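Local coordinates for DyP (Bjerkandera adusta, PDB 3VXJ), which binds heme b and probably acts as a peroxidase that oxidises dyes and phenols such as 2,6-dimethoxyphenol at the expense of hydrogen peroxide, at residues 26-31 / 218-223; 150-155 / 353-358; 118-123 / 426-431. All coordinates share one frame; numbering follows the deposited sequence.

Contact 1 of 3, residues 26-31 / 218-223. With HEM (protoporphyrin IX containing Fe), chain B.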
loop_
_atom_site.group_PDB
_atom_site.type_symbol
_atom_site.label_atom_id
_atom_site.label_comp_id
_atom_site.label_asym_id
_atom_site.label_seq_id
_atom_site.Cartn_x
_atom_site.Cartn_y
_atom_site.Cartn_z
ATOM N N PHE A 26 -13.377 1.831 4.649
ATOM C CA PHE A 26 -13.387 2.634 3.442
ATOM C C PHE A 26 -14.833 2.677 2.965
ATOM O O PHE A 26 -15.406 1.644 2.601
ATOM C CB PHE A 26 -12.487 2.000 2.386
ATOM C CG PHE A 26 -11.033 1.908 2.794
ATOM C CD1 PHE A 26 -10.133 2.881 2.383
ATOM C CD2 PHE A 26 -10.576 0.866 3.608
ATOM C CE1 PHE A 26 -8.790 2.816 2.761
ATOM C CE2 PHE A 26 -9.234 0.796 3.995
ATOM C CZ PHE A 26 -8.347 1.769 3.573
ATOM N N VAL A 27 -15.441 3.858 3.043
ATOM C CA VAL A 27 -16.841 4.038 2.653
ATOM C C VAL A 27 -16.853 4.688 1.276
ATOM O O VAL A 27 -16.551 5.883 1.130
ATOM C CB VAL A 27 -17.627 4.911 3.665
ATOM C CG1 VAL A 27 -19.077 5.033 3.233
ATOM C CG2 VAL A 27 -17.548 4.331 5.085
ATOM N N PHE A 28 -17.159 3.884 0.268
ATOM C CA PHE A 28 -17.191 4.340 -1.117
ATOM C C PHE A 28 -18.573 4.880 -1.428
ATOM O O PHE A 28 -19.572 4.263 -1.070
ATOM C CB PHE A 28 -16.806 3.203 -2.074
ATOM C CG PHE A 28 -15.427 2.653 -1.821
ATOM C CD1 PHE A 28 -14.306 3.264 -2.376
ATOM C CD2 PHE A 28 -15.243 1.563 -0.973
ATOM C CE1 PHE A 28 -13.029 2.772 -2.122
ATOM C CE2 PHE A 28 -13.974 1.074 -0.711
ATOM C CZ PHE A 28 -12.867 1.672 -1.279
ATOM N N PHE A 29 -18.631 6.028 -2.088
ATOM C CA PHE A 29 -19.906 6.688 -2.302
ATOM C C PHE A 29 -20.041 7.299 -3.686
ATOM O O PHE A 29 -19.047 7.512 -4.404
ATOM C CB PHE A 29 -20.160 7.748 -1.211
ATOM C CG PHE A 29 -19.216 8.918 -1.263
ATOM C CD1 PHE A 29 -19.540 10.055 -2.006
ATOM C CD2 PHE A 29 -17.993 8.883 -0.596
ATOM C CE1 PHE A 29 -18.673 11.129 -2.081
ATOM C CE2 PHE A 29 -17.126 9.964 -0.657
ATOM C CZ PHE A 29 -17.459 11.087 -1.409
ATOM N N GLN A 30 -21.296 7.558 -4.042
ATOM C CA GLN A 30 -21.677 8.385 -5.172
ATOM C C GLN A 30 -22.344 9.640 -4.642
ATOM O O GLN A 30 -23.067 9.588 -3.642
ATOM C CB GLN A 30 -22.731 7.681 -6.018
ATOM C CG GLN A 30 -22.339 6.455 -6.757
ATOM C CD GLN A 30 -23.502 5.943 -7.604
ATOM O OE1 GLN A 30 -24.216 6.728 -8.240
ATOM N NE2 GLN A 30 -23.701 4.630 -7.609
ATOM N N VAL A 31 -22.146 10.752 -5.342
ATOM C CA VAL A 31 -22.858 11.993 -5.054
ATOM C C VAL A 31 -24.190 11.999 -5.807
ATOM O O VAL A 31 -24.213 11.831 -7.022
ATOM C CB VAL A 31 -22.025 13.225 -5.484
ATOM C CG1 VAL A 31 -22.810 14.522 -5.287
ATOM C CG2 VAL A 31 -20.706 13.290 -4.726
ATOM N N MET A 218 -4.155 8.764 -4.151
ATOM C CA MET A 218 -4.201 7.416 -3.613
ATOM C C MET A 218 -4.471 6.389 -4.707
ATOM O O MET A 218 -5.406 6.538 -5.511
ATOM C CB MET A 218 -5.297 7.309 -2.556
ATOM C CG MET A 218 -5.342 5.922 -1.898
ATOM S SD MET A 218 -6.931 5.421 -1.231
ATOM C CE MET A 218 -7.024 6.464 0.215
ATOM N N ALA A 219 -3.654 5.339 -4.722
ATOM C CA ALA A 219 -3.977 4.110 -5.428
ATOM C C ALA A 219 -4.531 3.162 -4.366
ATOM O O ALA A 219 -3.821 2.749 -3.445
ATOM C CB ALA A 219 -2.740 3.523 -6.087
ATOM N N PHE A 220 -5.820 2.872 -4.479
ATOM C CA PHE A 220 -6.477 1.893 -3.639
ATOM C C PHE A 220 -6.578 0.569 -4.399
ATOM O O PHE A 220 -6.949 0.546 -5.576
ATOM C CB PHE A 220 -7.886 2.361 -3.240
ATOM C CG PHE A 220 -8.610 1.358 -2.398
ATOM C CD1 PHE A 220 -8.342 1.275 -1.043
ATOM C CD2 PHE A 220 -9.523 0.468 -2.954
ATOM C CE1 PHE A 220 -8.969 0.326 -0.251
ATOM C CE2 PHE A 220 -10.147 -0.485 -2.167
ATOM C CZ PHE A 220 -9.874 -0.551 -0.817
ATOM N N ARG A 221 -6.239 -0.525 -3.723
ATOM C CA ARG A 221 -6.403 -1.868 -4.289
ATOM C C ARG A 221 -7.025 -2.798 -3.265
ATOM O O ARG A 221 -6.549 -2.888 -2.131
ATOM C CB ARG A 221 -5.063 -2.454 -4.725
ATOM C CG ARG A 221 -4.275 -1.593 -5.712
ATOM C CD ARG A 221 -4.725 -1.792 -7.148
ATOM N NE ARG A 221 -4.066 -2.944 -7.757
ATOM C CZ ARG A 221 -4.527 -3.627 -8.808
ATOM N NH1 ARG A 221 -5.695 -3.332 -9.368
ATOM N NH2 ARG A 221 -3.817 -4.645 -9.286
ATOM N N HIS A 222 -8.099 -3.479 -3.655
ATOM C CA HIS A 222 -8.671 -4.501 -2.802
ATOM C C HIS A 222 -8.075 -5.842 -3.214
ATOM O O HIS A 222 -8.392 -6.353 -4.292
ATOM C CB HIS A 222 -10.194 -4.509 -2.950
ATOM C CG HIS A 222 -10.864 -5.672 -2.295
ATOM N ND1 HIS A 222 -12.156 -6.050 -2.592
ATOM C CD2 HIS A 222 -10.421 -6.548 -1.360
ATOM C CE1 HIS A 222 -12.474 -7.113 -1.876
ATOM N NE2 HIS A 222 -11.434 -7.445 -1.132
ATOM N N PHE A 223 -7.182 -6.390 -2.390
ATOM C CA PHE A 223 -6.546 -7.675 -2.707
ATOM C C PHE A 223 -7.130 -8.765 -1.833
ATOM O O PHE A 223 -7.203 -8.606 -0.614
ATOM C CB PHE A 223 -5.044 -7.652 -2.410
ATOM C CG PHE A 223 -4.249 -6.724 -3.273
ATOM C CD1 PHE A 223 -4.255 -6.853 -4.662
ATOM C CD2 PHE A 223 -3.438 -5.762 -2.681
ATOM C CE1 PHE A 223 -3.483 -5.999 -5.450
ATOM C CE2 PHE A 223 -2.659 -4.905 -3.454
ATOM C CZ PHE A 223 -2.674 -5.028 -4.848
HETATM C CHA HEM B . 6.853 -3.514 1.440
HETATM C CHB HEM B . 3.433 -6.913 1.765
HETATM C CHC HEM B . 1.342 -5.259 -2.271
HETATM C CHD HEM B . 4.731 -1.827 -2.600
HETATM C C1A HEM B . 6.131 -4.597 1.859
HETATM C C2A HEM B . 6.459 -5.436 2.990
HETATM C C3A HEM B . 5.510 -6.387 3.069
HETATM C C4A HEM B . 4.550 -6.150 2.015
HETATM C CMA HEM B . 5.406 -7.522 4.105
HETATM C CAA HEM B . 7.721 -5.278 3.867
HETATM C CBA HEM B . 7.571 -4.334 5.062
HETATM C CGA HEM B . 7.520 -2.872 4.689
HETATM O O1A HEM B . 8.544 -2.289 4.270
HETATM O O2A HEM B . 6.425 -2.264 4.848
HETATM C C1B HEM B . 2.555 -6.758 0.710
HETATM C C2B HEM B . 1.387 -7.574 0.454
HETATM C C3B HEM B . 0.802 -7.111 -0.667
HETATM C C4B HEM B . 1.585 -5.984 -1.130
HETATM C CMB HEM B . 0.956 -8.766 1.337
HETATM C CAB HEM B . -0.482 -7.613 -1.360
HETATM C CBB HEM B . -1.432 -8.279 -0.700
HETATM C C1C HEM B . 2.106 -4.218 -2.732
HETATM C C2C HEM B . 1.888 -3.490 -3.968
HETATM C C3C HEM B . 2.838 -2.547 -4.068
HETATM C C4C HEM B . 3.674 -2.653 -2.891
HETATM C CMC HEM B . 0.740 -3.780 -4.952
HETATM C CAC HEM B . 3.055 -1.492 -5.185
HETATM C CBC HEM B . 2.834 -1.777 -6.476
HETATM C C1D HEM B . 5.558 -1.933 -1.512
HETATM C C2D HEM B . 6.588 -0.974 -1.197
HETATM C C3D HEM B . 7.250 -1.501 0.039
HETATM C C4D HEM B . 6.556 -2.721 0.365
HETATM C CMD HEM B . 6.988 0.313 -1.937
HETATM C CAD HEM B . 8.437 -0.830 0.746
HETATM C CBD HEM B . 9.702 -1.234 -0.004
HETATM C CGD HEM B . 10.927 -0.588 0.585
HETATM O O1D HEM B . 11.900 -1.335 0.876
HETATM O O2D HEM B . 10.943 0.651 0.762
HETATM N NA HEM B . 4.983 -5.075 1.281
HETATM N NB HEM B . 2.673 -5.810 -0.299
HETATM N NC HEM B . 3.227 -3.701 -2.125
HETATM N ND HEM B . 5.540 -2.942 -0.551
HETATM FE FE HEM B . 4.139 -4.429 -0.465
HETATM O O HOH W 1 3.067 -3.225 0.706
#
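A buried aromatic cluster of Phe-26, Phe-28 and Phe-220 joins the two ferredoxin-like halves of this DyP-type peroxidase, where the sheet of each half turns one surface to the other. Phe-26 and Phe-28, two positions apart on one strand, both direct their rings at the single ring of Phe-220, but they meet it differently. Phe-26 offers a face: CE1 of Phe-220 sits over the centre of that ring, 3.8 Å from Phe-26 CD1. The two planes are inclined at 49°, too oblique for a stack and too shallow for a T-shape. Phe-28 instead brings an edge toward the face of Phe-220. Its CZ comes within 3.6 Å of Phe-220 CE2, displaced toward the rim, with the planes at 61°. Phe-28 also meets Phe-112 edge-to-face. With CG anti to the backbone N (chi1 179°), Phe-220 holds its ring out toward strand 26-31, where both phenylalanines can meet it. No hydrogen bond crosses; the close contacts are all aromatic carbon on aromatic carbon.

The other surface of strand 216-225 serves the cofactor. Phe-223 belongs to the heme pocket, with its CZ 3.6 Å from the heme methyl CMC, while CB of Arg-221 lies over one face of the same ring. Strand 216-225 thus has the cluster on one surface and the heme pocket on the other. Around the cluster, Phe-26 also packs on Leu-355 and Val-357 of strand 353-360 and on Val-120 and Leu-122 of strand 119-125.

Contact 2 of 3, residues 150-155 / 353-358. With HEM (protoporphyrin IX containing Fe), chain B.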
loop_
_atom_site.group_PDB
_atom_site.type_symbol
_atom_site.label_atom_id
_atom_site.label_comp_id
_atom_site.label_asym_id
_atom_site.label_seq_id
_atom_site.Cartn_x
_atom_site.Cartn_y
_atom_site.Cartn_z
ATOM N N GLN A 150 -20.489 0.912 -1.264
ATOM C CA GLN A 150 -19.737 -0.199 -0.679
ATOM C C GLN A 150 -18.939 0.297 0.508
ATOM O O GLN A 150 -18.420 1.413 0.490
ATOM C CB GLN A 150 -18.784 -0.805 -1.717
ATOM C CG GLN A 150 -17.843 -1.901 -1.212
ATOM C CD GLN A 150 -18.558 -3.197 -0.919
ATOM O OE1 GLN A 150 -19.229 -3.331 0.105
ATOM N NE2 GLN A 150 -18.415 -4.169 -1.811
ATOM N N ALA A 151 -18.846 -0.529 1.539
ATOM C CA ALA A 151 -17.905 -0.293 2.622
ATOM C C ALA A 151 -16.992 -1.502 2.722
ATOM O O ALA A 151 -17.467 -2.640 2.760
ATOM C CB ALA A 151 -18.637 -0.058 3.922
ATOM N N LEU A 152 -15.684 -1.259 2.751
ATOM C CA LEU A 152 -14.712 -2.319 2.974
ATOM C C LEU A 152 -14.020 -2.033 4.286
ATOM O O LEU A 152 -13.476 -0.938 4.473
ATOM C CB LEU A 152 -13.700 -2.403 1.825
ATOM C CG LEU A 152 -14.217 -2.801 0.435
ATOM C CD1 LEU A 152 -13.103 -2.763 -0.596
ATOM C CD2 LEU A 152 -14.892 -4.175 0.437
ATOM N N SER A 153 -14.048 -3.006 5.189
ATOM C CA SER A 153 -13.501 -2.819 6.525
ATOM C C SER A 153 -12.352 -3.771 6.783
ATOM O O SER A 153 -12.400 -4.949 6.401
ATOM C CB SER A 153 -14.576 -3.005 7.592
ATOM O OG SER A 153 -15.647 -2.101 7.393
ATOM N N GLY A 154 -11.316 -3.244 7.419
ATOM C CA GLY A 154 -10.155 -4.032 7.787
ATOM C C GLY A 154 -9.823 -3.939 9.263
ATOM O O GLY A 154 -10.395 -3.130 10.018
ATOM N N SER A 155 -8.897 -4.796 9.681
ATOM C CA SER A 155 -8.459 -4.865 11.061
ATOM C C SER A 155 -7.049 -5.421 11.123
ATOM O O SER A 155 -6.707 -6.367 10.390
ATOM C CB SER A 155 -9.401 -5.750 11.880
ATOM O OG SER A 155 -9.612 -7.001 11.248
ATOM N N GLY A 353 -7.566 -10.640 3.164
ATOM C CA GLY A 353 -6.598 -10.021 2.273
ATOM C C GLY A 353 -6.072 -8.702 2.780
ATOM O O GLY A 353 -5.866 -8.527 3.986
ATOM N N LEU A 354 -5.860 -7.773 1.858
ATOM C CA LEU A 354 -5.244 -6.495 2.155
ATOM C C LEU A 354 -6.024 -5.401 1.466
ATOM O O LEU A 354 -6.308 -5.480 0.272
ATOM C CB LEU A 354 -3.776 -6.462 1.690
ATOM C CG LEU A 354 -2.908 -5.278 2.163
ATOM C CD1 LEU A 354 -2.686 -5.319 3.684
ATOM C CD2 LEU A 354 -1.557 -5.251 1.426
ATOM N N LEU A 355 -6.386 -4.396 2.245
ATOM C CA LEU A 355 -6.894 -3.141 1.703
ATOM C C LEU A 355 -5.686 -2.227 1.549
ATOM O O LEU A 355 -5.212 -1.625 2.518
ATOM C CB LEU A 355 -7.973 -2.546 2.616
ATOM C CG LEU A 355 -9.119 -3.514 2.920
ATOM C CD1 LEU A 355 -10.167 -2.892 3.824
ATOM C CD2 LEU A 355 -9.773 -4.039 1.649
ATOM N N PHE A 356 -5.178 -2.182 0.320
ATOM C CA PHE A 356 -3.898 -1.563 0.017
ATOM C C PHE A 356 -4.097 -0.095 -0.369
ATOM O O PHE A 356 -4.990 0.242 -1.163
ATOM C CB PHE A 356 -3.234 -2.359 -1.106
ATOM C CG PHE A 356 -1.972 -1.749 -1.637
ATOM C CD1 PHE A 356 -0.732 -2.099 -1.110
ATOM C CD2 PHE A 356 -2.024 -0.857 -2.709
ATOM C CE1 PHE A 356 0.437 -1.529 -1.607
ATOM C CE2 PHE A 356 -0.859 -0.313 -3.230
ATOM C CZ PHE A 356 0.370 -0.640 -2.679
ATOM N N VAL A 357 -3.254 0.756 0.212
ATOM C CA VAL A 357 -3.345 2.206 0.041
ATOM C C VAL A 357 -1.944 2.745 -0.174
ATOM O O VAL A 357 -1.070 2.540 0.676
ATOM C CB VAL A 357 -3.922 2.848 1.316
ATOM C CG1 VAL A 357 -3.876 4.358 1.234
ATOM C CG2 VAL A 357 -5.358 2.367 1.562
ATOM N N GLU A 358 -1.729 3.417 -1.306
ATOM C CA GLU A 358 -0.429 4.004 -1.594
ATOM C C GLU A 358 -0.611 5.416 -2.123
ATOM O O GLU A 358 -1.413 5.634 -3.039
ATOM C CB GLU A 358 0.326 3.153 -2.613
ATOM C CG GLU A 358 1.789 3.530 -2.788
ATOM C CD GLU A 358 2.609 2.481 -3.530
ATOM O OE1 GLU A 358 2.045 1.725 -4.329
ATOM O OE2 GLU A 358 3.840 2.413 -3.285
HETATM C CHA HEM B . 6.853 -3.514 1.440
HETATM C CHB HEM B . 3.433 -6.913 1.765
HETATM C CHC HEM B . 1.342 -5.259 -2.271
HETATM C CHD HEM B . 4.731 -1.827 -2.600
HETATM C C1A HEM B . 6.131 -4.597 1.859
HETATM C C2A HEM B . 6.459 -5.436 2.990
HETATM C C3A HEM B . 5.510 -6.387 3.069
HETATM C C4A HEM B . 4.550 -6.150 2.015
HETATM C CMA HEM B . 5.406 -7.522 4.105
HETATM C CAA HEM B . 7.721 -5.278 3.867
HETATM C CBA HEM B . 7.571 -4.334 5.062
HETATM C CGA HEM B . 7.520 -2.872 4.689
HETATM O O1A HEM B . 8.544 -2.289 4.270
HETATM O O2A HEM B . 6.425 -2.264 4.848
HETATM C C1B HEM B . 2.555 -6.758 0.710
HETATM C C2B HEM B . 1.387 -7.574 0.454
HETATM C C3B HEM B . 0.802 -7.111 -0.667
HETATM C C4B HEM B . 1.585 -5.984 -1.130
HETATM C CMB HEM B . 0.956 -8.766 1.337
HETATM C CAB HEM B . -0.482 -7.613 -1.360
HETATM C CBB HEM B . -1.432 -8.279 -0.700
HETATM C C1C HEM B . 2.106 -4.218 -2.732
HETATM C C2C HEM B . 1.888 -3.490 -3.968
HETATM C C3C HEM B . 2.838 -2.547 -4.068
HETATM C C4C HEM B . 3.674 -2.653 -2.891
HETATM C CMC HEM B . 0.740 -3.780 -4.952
HETATM C CAC HEM B . 3.055 -1.492 -5.185
HETATM C CBC HEM B . 2.834 -1.777 -6.476
HETATM C C1D HEM B . 5.558 -1.933 -1.512
HETATM C C2D HEM B . 6.588 -0.974 -1.197
HETATM C C3D HEM B . 7.250 -1.501 0.039
HETATM C C4D HEM B . 6.556 -2.721 0.365
HETATM C CMD HEM B . 6.988 0.313 -1.937
HETATM C CAD HEM B . 8.437 -0.830 0.746
HETATM C CBD HEM B . 9.702 -1.234 -0.004
HETATM C CGD HEM B . 10.927 -0.588 0.585
HETATM O O1D HEM B . 11.900 -1.335 0.876
HETATM O O2D HEM B . 10.943 0.651 0.762
HETATM N NA HEM B . 4.983 -5.075 1.281
HETATM N NB HEM B . 2.673 -5.810 -0.299
HETATM N NC HEM B . 3.227 -3.701 -2.125
HETATM N ND HEM B . 5.540 -2.942 -0.551
HETATM FE FE HEM B . 4.139 -4.429 -0.465
HETATM O O HOH W 1 3.067 -3.225 0.706
#
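Leu-355 drives one methyl, CD1, against the backbone of Ser-153 and Gly-154, and nearly all of the close packing between strands 150-155 and 353-358 gathers round that carbon. Leu-355 CD1 lies 3.8 Å from Ser-153 C and equally far from Gly-154 N, so the methyl rests on the peptide link itself. Gly-154 has no side chain to intervene, and its CA approaches CA of Leu-355 to 7.0 Å. Leu-152 adds a lighter touch, its O 3.9 Å and its CB 4.1 Å from Leu-355 CD1. In Leu-355, CD1 lies anti to CA (chi2 -180°), which carries this methyl farthest out from the strand.

The two strands belong to different antiparallel sheets, one from each half of the alpha+beta barrel fold of DyP-type peroxidases. Strand 146-155 borders its sheet, whereas 353-360 is an inner strand of the other, between 328-334 and 216-225. They run at 106° to each other, with axes 7.8 Å apart at closest, and a pair so nearly perpendicular touches over a small patch. On its other surface strand 150-155 turns to solvent: Ala-151 is exposed, and Ser-153, whose carbonyl carbon takes part in the contact, points its CB away and hydrogen-bonds Arg-25 NE through OG.

Strand 353-358 has its other surface against the heme, and there the packing is close again. Phe-356 sets CE1 3.4 Å from heme C1C, and Leu-354 CD2 lies 3.7 Å from heme C3B. Glu-358 OE1 comes within 3.5 Å of heme CAC. The iron carries a water, and that water's oxygen lies at the edge of the Phe-356 ring.

Contact 3 of 3, residues 118-123 / 426-431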
loop_
_atom_site.group_PDB
_atom_site.type_symbol
_atom_site.label_atom_id
_atom_site.label_comp_id
_atom_site.label_asym_id
_atom_site.label_seq_id
_atom_site.Cartn_x
_atom_site.Cartn_y
_atom_site.Cartn_z
ATOM N N HIS A 118 -17.552 7.885 -6.695
ATOM C CA HIS A 118 -17.179 9.300 -6.691
ATOM C C HIS A 118 -16.143 9.668 -5.638
ATOM O O HIS A 118 -15.456 10.692 -5.749
ATOM C CB HIS A 118 -18.420 10.161 -6.501
ATOM C CG HIS A 118 -19.291 10.213 -7.711
ATOM N ND1 HIS A 118 -20.571 10.721 -7.688
ATOM C CD2 HIS A 118 -19.075 9.793 -8.979
ATOM C CE1 HIS A 118 -21.100 10.629 -8.893
ATOM N NE2 HIS A 118 -20.212 10.070 -9.696
ATOM N N GLY A 119 -16.038 8.850 -4.602
ATOM C CA GLY A 119 -15.089 9.149 -3.550
ATOM C C GLY A 119 -15.067 8.089 -2.484
ATOM O O GLY A 119 -15.801 7.097 -2.551
ATOM N N VAL A 120 -14.215 8.317 -1.492
ATOM C CA VAL A 120 -14.068 7.410 -0.368
ATOM C C VAL A 120 -13.806 8.187 0.922
ATOM O O VAL A 120 -12.950 9.088 0.956
ATOM C CB VAL A 120 -12.955 6.344 -0.645
ATOM C CG1 VAL A 120 -11.572 6.990 -0.893
ATOM C CG2 VAL A 120 -12.913 5.307 0.470
ATOM N N PHE A 121 -14.559 7.849 1.967
ATOM C CA PHE A 121 -14.231 8.273 3.321
ATOM C C PHE A 121 -13.392 7.161 3.938
ATOM O O PHE A 121 -13.799 5.998 3.906
ATOM C CB PHE A 121 -15.477 8.433 4.197
ATOM C CG PHE A 121 -16.381 9.574 3.809
ATOM C CD1 PHE A 121 -16.265 10.814 4.431
ATOM C CD2 PHE A 121 -17.395 9.387 2.877
ATOM C CE1 PHE A 121 -17.118 11.866 4.097
ATOM C CE2 PHE A 121 -18.257 10.426 2.535
ATOM C CZ PHE A 121 -18.124 11.670 3.150
ATOM N N LEU A 122 -12.224 7.508 4.466
ATOM C CA LEU A 122 -11.388 6.564 5.208
ATOM C C LEU A 122 -11.568 6.869 6.672
ATOM O O LEU A 122 -11.268 7.977 7.106
ATOM C CB LEU A 122 -9.902 6.743 4.876
ATOM C CG LEU A 122 -9.323 6.666 3.472
ATOM C CD1 LEU A 122 -9.606 7.937 2.673
ATOM C CD2 LEU A 122 -7.827 6.448 3.609
ATOM N N ILE A 123 -12.022 5.878 7.428
ATOM C CA ILE A 123 -12.273 6.054 8.854
ATOM C C ILE A 123 -11.361 5.106 9.614
ATOM O O ILE A 123 -11.457 3.890 9.430
ATOM C CB ILE A 123 -13.744 5.730 9.236
ATOM C CG1 ILE A 123 -14.736 6.517 8.376
ATOM C CG2 ILE A 123 -13.978 5.999 10.735
ATOM C CD1 ILE A 123 -16.158 5.975 8.405
ATOM N N GLU A 426 -9.323 1.803 -7.157
ATOM C CA GLU A 426 -9.598 3.087 -7.769
ATOM C C GLU A 426 -8.459 4.055 -7.500
ATOM O O GLU A 426 -7.666 3.870 -6.563
ATOM C CB GLU A 426 -10.956 3.645 -7.286
ATOM C CG GLU A 426 -11.472 4.879 -8.036
ATOM C CD GLU A 426 -11.489 4.671 -9.545
ATOM O OE1 GLU A 426 -12.563 4.309 -10.092
ATOM O OE2 GLU A 426 -10.426 4.852 -10.179
ATOM N N TYR A 427 -8.382 5.081 -8.339
ATOM C CA TYR A 427 -7.457 6.188 -8.157
ATOM C C TYR A 427 -8.237 7.380 -7.620
ATOM O O TYR A 427 -9.214 7.822 -8.243
ATOM C CB TYR A 427 -6.805 6.543 -9.501
ATOM C CG TYR A 427 -5.935 5.470 -10.134
ATOM C CD1 TYR A 427 -5.036 4.718 -9.368
ATOM C CD2 TYR A 427 -5.997 5.230 -11.504
ATOM C CE1 TYR A 427 -4.228 3.743 -9.956
ATOM C CE2 TYR A 427 -5.186 4.267 -12.102
ATOM C CZ TYR A 427 -4.306 3.532 -11.317
ATOM O OH TYR A 427 -3.515 2.577 -11.893
ATOM N N PHE A 428 -7.804 7.883 -6.462
ATOM C CA PHE A 428 -8.457 9.002 -5.776
ATOM C C PHE A 428 -7.500 10.172 -5.625
ATOM O O PHE A 428 -6.288 9.994 -5.565
ATOM C CB PHE A 428 -8.950 8.605 -4.370
ATOM C CG PHE A 428 -9.970 7.517 -4.372
ATOM C CD1 PHE A 428 -11.298 7.789 -4.701
ATOM C CD2 PHE A 428 -9.614 6.212 -4.047
ATOM C CE1 PHE A 428 -12.253 6.777 -4.712
ATOM C CE2 PHE A 428 -10.565 5.196 -4.044
ATOM C CZ PHE A 428 -11.881 5.478 -4.367
ATOM N N PHE A 429 -8.058 11.370 -5.533
ATOM C CA PHE A 429 -7.286 12.530 -5.116
ATOM C C PHE A 429 -7.783 13.006 -3.758
ATOM O O PHE A 429 -8.984 13.249 -3.581
ATOM C CB PHE A 429 -7.381 13.661 -6.147
ATOM C CG PHE A 429 -6.603 14.882 -5.761
ATOM C CD1 PHE A 429 -5.216 14.868 -5.777
ATOM C CD2 PHE A 429 -7.258 16.031 -5.310
ATOM C CE1 PHE A 429 -4.479 15.992 -5.404
ATOM C CE2 PHE A 429 -6.527 17.167 -4.936
ATOM C CZ PHE A 429 -5.143 17.139 -4.968
ATOM N N LEU A 430 -6.852 13.142 -2.813
ATOM C CA LEU A 430 -7.157 13.689 -1.490
ATOM C C LEU A 430 -6.685 15.129 -1.439
ATOM O O LEU A 430 -5.485 15.383 -1.385
ATOM C CB LEU A 430 -6.473 12.883 -0.381
ATOM C CG LEU A 430 -7.125 11.568 0.044
ATOM C CD1 LEU A 430 -7.006 10.499 -1.037
ATOM C CD2 LEU A 430 -6.504 11.093 1.335
ATOM N N PRO A 431 -7.632 16.088 -1.441
ATOM C CA PRO A 431 -7.218 17.487 -1.405
ATOM C C PRO A 431 -6.700 17.895 -0.021
ATOM O O PRO A 431 -6.854 17.159 0.972
ATOM C CB PRO A 431 -8.524 18.240 -1.706
ATOM C CG PRO A 431 -9.437 17.218 -2.353
ATOM C CD PRO A 431 -9.079 15.945 -1.665
#
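OE2 of Glu-426 is gripped by two backbone N-H groups, that of Tyr-427 and that of Gln-94. The bond from Tyr-427 N to Glu-426 OE2 is 2.8 Å long and fairly straight at 161°, and it uses the anti lone pair of the oxygen, away from OE1. The two bonds restrain the carboxylate; nearer the backbone, CG of Glu-426 lies 3.7 Å above one face of the Phe-428 ring, toward its rim.

The opposite face of Phe-428 receives the contact proper. Val-120 sets CG1 over the ring centre, 3.6 Å from the centroid of Phe-428 and 3° off the normal, a CH-pi contact. For this the methyl takes the place between the backbone N and carbonyl carbon (chi1 60°). Alongside, Gly-119 C lies 3.8 Å from Phe-428 CE1. Gly-119 also forms, with His-118, a classic beta bulge opposite Phe-29 of strand 23-31.

Strands 119-125 and 420-430, from the two facing sheets, therefore meet through apolar packing, chiefly this CH-pi contact, with no hydrogen bond between the two segments. The polar demand is met beside the contact, where two N-H donors would probably favour an ionised Glu-426.

All three contacts bridge the same two four-stranded antiparallel sheets, each using a different pair of strands, and none passes a hydrogen bond between them. Contacts 1 and 3, with centres about 6 Å apart, are buried and aromatic: one relies on rings meeting rings, the other on a valine methyl over a ring. Contact 2 is only partly buried, where strand 146-155 borders its sheet, and sets a leucine methyl on peptide backbone. Within the sheets, polar backbone bonds connect them: Phe-26 N bonds Leu-152 O, joining contacts 1 and 2, as Phe-29 O and His-118 N join contacts 1 and 3. Contacts 1 and 2 also touch the heme, whereas contact 3 lies away from it.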